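Local coordinates for protein glycosyltransferase Gtf1 (Streptococcus pneumoniae, PDB 4PQG) that belongs to the GT-B class of glycosyltransferases, pairing two parallel-sheet domains with an added extended antiparallel beta-sheet domain, and holds UDP in a pocket, at residues V194-K198 with D199-Y203; T287-Q290 with N291-L294. All coordinates share one frame; numbering follows the deposited sequence.

Interaction 1: V194-K198 with D199-Y203; sequences VYHFK and DKIFY
Tyr-195 and Phe-202 form the hydrogen-bonded pair of a tight antiparallel hairpin, a compact example of backbone register sorting side chains onto two faces. Tyr-195 N donates to Phe-202 O (2.9 Å) almost straight, at 172°, and Phe-202 N returns the bond to Tyr-195 O. At the loop end Phe-197 N reaches Lys-200 O at 2.7 Å, while a weak bond from Asp-199 N to Phe-197 O makes a classic gamma turn centred on Lys-198. The side chain of His-196 bonds to this turn: its ND1 accepts from Lys-198 N (2.9 Å) with the donor in the ring plane, which limits rotation of the imidazole and is consistent with ND1 being unprotonated.

The aromatic contact belongs to the Tyr-195 and Phe-202 side. The CD2-CE2 edge of Phe-202 is turned toward the face of Phe-197 in an offset edge-to-face pair, with planes at 81° and Phe-202 CE2 3.6 Å from Phe-197 CD2.

On the other face, that of Val-194, His-196, Ile-201 and Tyr-203, the contacts are mostly apolar. Ile-201, with CG1 anti to its own nitrogen (chi1 -159°), sends CD1 obliquely across to Val-194 CG1, a tight 3.5 Å, and to His-196 CD2 at 3.6 Å. Val-194 CG2 lies at the ring edge of Tyr-203. Among charged groups, Lys-200 NZ meets Asp-199 OD1 from above the carboxylate plane in a 3.2 Å salt bridge.

Strand 201-203 is an edge strand of the antiparallel sheet; strand 181-188 flanks strand 191-196 on its other edge, and helix 205-215 packs on Tyr-195, Phe-197 and Phe-202.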
loop_
_atom_site.group_PDB
_atom_site.type_symbol
_atom_site.label_atom_id
_atom_site.label_comp_id
_atom_site.label_asym_id
_atom_site.label_seq_id
_atom_site.Cartn_x
_atom_site.Cartn_y
_atom_site.Cartn_z
ATOM N N VAL A 194 5.827 -22.856 15.135
ATOM C CA VAL A 194 7.207 -23.290 15.335
ATOM C C VAL A 194 7.957 -23.134 14.019
ATOM O O VAL A 194 7.453 -23.536 12.964
ATOM C CB VAL A 194 7.223 -24.770 15.789
ATOM C CG1 VAL A 194 8.624 -25.344 15.785
ATOM C CG2 VAL A 194 6.577 -24.946 17.165
ATOM N N TYR A 195 9.153 -22.544 14.077
ATOM C CA TYR A 195 10.009 -22.403 12.907
ATOM C C TYR A 195 11.250 -23.223 13.147
ATOM O O TYR A 195 12.100 -22.853 13.974
ATOM C CB TYR A 195 10.430 -20.947 12.687
ATOM C CG TYR A 195 9.287 -19.966 12.622
ATOM C CD1 TYR A 195 8.896 -19.410 11.397
ATOM C CD2 TYR A 195 8.601 -19.567 13.786
ATOM C CE1 TYR A 195 7.857 -18.507 11.317
ATOM C CE2 TYR A 195 7.554 -18.650 13.717
ATOM C CZ TYR A 195 7.191 -18.127 12.472
ATOM O OH TYR A 195 6.180 -17.216 12.358
ATOM N N HIS A 196 11.345 -24.344 12.446
ATOM C CA HIS A 196 12.376 -25.321 12.748
ATOM C C HIS A 196 13.501 -25.126 11.781
ATOM O O HIS A 196 13.355 -25.418 10.588
ATOM C CB HIS A 196 11.828 -26.752 12.692
ATOM C CG HIS A 196 12.740 -27.779 13.354
ATOM N ND1 HIS A 196 14.052 -27.896 13.047
ATOM C CD2 HIS A 196 12.479 -28.744 14.328
ATOM C CE1 HIS A 196 14.602 -28.866 13.799
ATOM N NE2 HIS A 196 13.633 -29.390 14.576
ATOM N N PHE A 197 14.625 -24.621 12.283
ATOM C CA PHE A 197 15.786 -24.362 11.420
ATOM C C PHE A 197 16.814 -25.498 11.347
ATOM O O PHE A 197 17.948 -25.273 10.927
ATOM C CB PHE A 197 16.470 -23.039 11.782
ATOM C CG PHE A 197 15.835 -21.841 11.144
ATOM C CD1 PHE A 197 16.469 -21.181 10.099
ATOM C CD2 PHE A 197 14.590 -21.381 11.577
ATOM C CE1 PHE A 197 15.892 -20.066 9.502
ATOM C CE2 PHE A 197 13.999 -20.266 10.982
ATOM C CZ PHE A 197 14.655 -19.608 9.945
ATOM N N LYS A 198 16.396 -26.705 11.733
ATOM C CA LYS A 198 17.196 -27.939 11.631
ATOM C C LYS A 198 18.172 -28.059 12.798
ATOM O O LYS A 198 18.148 -29.060 13.517
ATOM C CB LYS A 198 17.909 -28.134 10.265
ATOM C CG LYS A 198 17.089 -27.830 8.989
ATOM C CD LYS A 198 15.837 -28.669 8.879
ATOM C CE LYS A 198 15.224 -28.600 7.482
ATOM N NZ LYS A 198 14.228 -29.698 7.315
ATOM N N ASP A 199 18.988 -27.021 13.007
ATOM C CA ASP A 199 19.911 -26.970 14.152
ATOM C C ASP A 199 19.442 -26.067 15.307
ATOM O O ASP A 199 20.143 -25.916 16.335
ATOM C CB ASP A 199 21.321 -26.582 13.691
ATOM C CG ASP A 199 21.399 -25.179 13.093
ATOM O OD1 ASP A 199 20.392 -24.422 13.080
ATOM O OD2 ASP A 199 22.503 -24.829 12.628
ATOM N N LYS A 200 18.264 -25.462 15.144
ATOM C CA LYS A 200 17.694 -24.584 16.165
ATOM C C LYS A 200 16.225 -24.391 15.854
ATOM O O LYS A 200 15.766 -24.723 14.761
ATOM C CB LYS A 200 18.418 -23.224 16.207
ATOM C CG LYS A 200 18.311 -22.431 14.912
ATOM C CD LYS A 200 18.796 -20.992 15.039
ATOM C CE LYS A 200 20.306 -20.926 15.179
ATOM N NZ LYS A 200 20.939 -21.367 13.912
ATOM N N ILE A 201 15.505 -23.821 16.807
ATOM C CA ILE A 201 14.070 -23.685 16.715
ATOM C C ILE A 201 13.620 -22.337 17.294
ATOM O O ILE A 201 14.220 -21.839 18.259
ATOM C CB ILE A 201 13.421 -24.891 17.421
ATOM C CG1 ILE A 201 11.996 -25.136 16.967
ATOM C CG2 ILE A 201 13.539 -24.792 18.940
ATOM C CD1 ILE A 201 11.609 -26.608 17.095
ATOM N N PHE A 202 12.596 -21.732 16.682
ATOM C CA PHE A 202 11.986 -20.505 17.208
ATOM C C PHE A 202 10.518 -20.751 17.484
ATOM O O PHE A 202 9.842 -21.373 16.684
ATOM C CB PHE A 202 12.142 -19.346 16.217
ATOM C CG PHE A 202 13.563 -19.040 15.864
ATOM C CD1 PHE A 202 14.396 -18.378 16.780
ATOM C CD2 PHE A 202 14.074 -19.388 14.624
ATOM C CE1 PHE A 202 15.717 -18.095 16.469
ATOM C CE2 PHE A 202 15.398 -19.095 14.304
ATOM C CZ PHE A 202 16.222 -18.450 15.229
ATOM N N TYR A 203 10.023 -20.247 18.610
ATOM C CA TYR A 203 8.611 -20.404 18.974
ATOM C C TYR A 203 7.861 -19.099 18.810
ATOM O O TYR A 203 8.089 -18.165 19.577
ATOM C CB TYR A 203 8.470 -20.925 20.418
ATOM C CG TYR A 203 9.214 -22.217 20.597
ATOM C CD1 TYR A 203 8.755 -23.388 19.983
ATOM C CD2 TYR A 203 10.401 -22.276 21.342
ATOM C CE1 TYR A 203 9.458 -24.580 20.105
ATOM C CE2 TYR A 203 11.102 -23.470 21.480
ATOM C CZ TYR A 203 10.626 -24.616 20.860
ATOM O OH TYR A 203 11.299 -25.821 20.963
#

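Interaction 2: T287-Q290 with N291-L294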
loop_
_atom_site.group_PDB
_atom_site.type_symbol
_atom_site.label_atom_id
_atom_site.label_comp_id
_atom_site.label_asym_id
_atom_site.label_seq_id
_atom_site.Cartn_x
_atom_site.Cartn_y
_atom_site.Cartn_z
ATOM N N THR A 287 2.787 16.662 7.316
ATOM C CA THR A 287 2.477 18.098 7.329
ATOM C C THR A 287 2.865 18.732 8.646
ATOM O O THR A 287 2.899 18.060 9.673
ATOM C CB THR A 287 0.984 18.365 7.136
ATOM O OG1 THR A 287 0.268 17.884 8.279
ATOM C CG2 THR A 287 0.475 17.721 5.874
ATOM N N ASP A 288 3.122 20.037 8.621
ATOM C CA ASP A 288 3.429 20.781 9.838
ATOM C C ASP A 288 2.260 20.854 10.807
ATOM O O ASP A 288 2.477 20.938 12.003
ATOM C CB ASP A 288 3.893 22.210 9.525
ATOM C CG ASP A 288 5.314 22.261 9.000
ATOM O OD1 ASP A 288 6.154 21.443 9.436
ATOM O OD2 ASP A 288 5.582 23.126 8.147
ATOM N N ARG A 289 1.034 20.876 10.299
ATOM C CA ARG A 289 -0.124 20.865 11.184
ATOM C C ARG A 289 -0.174 19.576 12.018
ATOM O O ARG A 289 -0.414 19.634 13.219
ATOM C CB ARG A 289 -1.425 21.083 10.410
ATOM C CG ARG A 289 -2.692 21.179 11.261
ATOM C CD ARG A 289 -2.667 22.260 12.343
ATOM N NE ARG A 289 -3.795 22.106 13.271
ATOM C CZ ARG A 289 -3.785 22.465 14.555
ATOM N NH1 ARG A 289 -2.703 23.007 15.097
ATOM N NH2 ARG A 289 -4.856 22.268 15.312
ATOM N N GLN A 290 0.062 18.417 11.395
ATOM C CA GLN A 290 0.059 17.176 12.179
ATOM C C GLN A 290 1.224 17.181 13.154
ATOM O O GLN A 290 1.093 16.720 14.289
ATOM C CB GLN A 290 0.099 15.925 11.310
ATOM C CG GLN A 290 -0.105 14.647 12.129
ATOM C CD GLN A 290 -0.459 13.444 11.284
ATOM O OE1 GLN A 290 -0.106 13.367 10.105
ATOM N NE2 GLN A 290 -1.162 12.492 11.888
ATOM N N ASN A 291 2.344 17.739 12.707
ATOM C CA ASN A 291 3.524 17.879 13.545
ATOM C C ASN A 291 3.176 18.596 14.849
ATOM O O ASN A 291 3.408 18.062 15.937
ATOM C CB ASN A 291 4.649 18.584 12.765
ATOM C CG ASN A 291 5.991 18.530 13.482
ATOM O OD1 ASN A 291 6.064 18.638 14.705
ATOM N ND2 ASN A 291 7.059 18.366 12.716
ATOM N N GLU A 292 2.569 19.779 14.736
ATOM C CA GLU A 292 2.220 20.597 15.903
ATOM C C GLU A 292 1.177 19.924 16.800
ATOM O O GLU A 292 1.295 19.945 18.033
ATOM C CB GLU A 292 1.703 21.966 15.450
ATOM C CG GLU A 292 2.705 22.748 14.608
ATOM C CD GLU A 292 2.064 23.901 13.855
ATOM O OE1 GLU A 292 1.090 24.487 14.383
ATOM O OE2 GLU A 292 2.540 24.216 12.737
ATOM N N VAL A 293 0.158 19.334 16.179
ATOM C CA VAL A 293 -0.876 18.593 16.915
ATOM C C VAL A 293 -0.248 17.491 17.767
ATOM O O VAL A 293 -0.472 17.415 18.976
ATOM C CB VAL A 293 -1.938 17.997 15.954
ATOM C CG1 VAL A 293 -2.789 16.949 16.668
ATOM C CG2 VAL A 293 -2.823 19.103 15.395
ATOM N N LEU A 294 0.571 16.661 17.135
ATOM C CA LEU A 294 1.192 15.542 17.825
ATOM C C LEU A 294 2.127 16.028 18.929
ATOM O O LEU A 294 2.093 15.502 20.049
ATOM C CB LEU A 294 1.942 14.644 16.836
ATOM C CG LEU A 294 2.518 13.309 17.344
ATOM C CD1 LEU A 294 1.458 12.438 18.007
ATOM C CD2 LEU A 294 3.205 12.570 16.197
#
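Helix 288-301 starts with an N-cap, and its first turn illustrates how one residue can serve the helix twice: Thr-287 O accepts from Asn-291 N at 3.1 Å, while Thr-287 OG1 takes the N-H of Gln-290 at 3.2 Å in a nearly straight capping bond (165°). Regular i to i+4 bonds follow, from Glu-292 N to Asp-288 O, Val-293 N to Arg-289 O and Leu-294 N to Gln-290 O. The helix is the crossover of a beta-alpha-beta unit linking parallel strands 282-285 and 308-310 in the seven-stranded sheet. Asn-291 ND2 and Asp-288 OD1 both bond to Thr-310 OG1, at the end of strand 308-310, and Gln-290 NE2 bonds to His-253 and to Ala-251 O. On another side of the helix, Arg-289 bends at chi2 (56°), which turns its guanidinium toward the C-terminal end of the helix, alongside Val-293. Val-293 CG2 then sits over the centre of one guanidinium face, 3.6 Å from Arg-289 CZ. Glu-292 OE1 lies near the edge of that group, 4.1 Å from Arg-289 NH1, with the two planes 75° apart; this spacing exceeds a salt bridge but probably still gives some electrostatic attraction.

Both interactions are local, yet they serve different parts of the chain: interaction 1 ends the antiparallel sheet, whereas interaction 2 starts a helix in a parallel-sheet domain. They lie in series along the chain, with centres 44 Å apart and nearest atoms about 30 Å apart, so neither touches the other. Only interaction 2 approaches the ligands. The side chain of Gln-290 is about 8 Å from the bound NAG, and that of Thr-287 about 11 Å from UDP. Ala-251, a partner of Gln-290, is among the neighbours of NAG, so the helix start lies one residue removed from it. The centre of interaction 1 lies about 31 Å from the centre of the chain, toward the periphery.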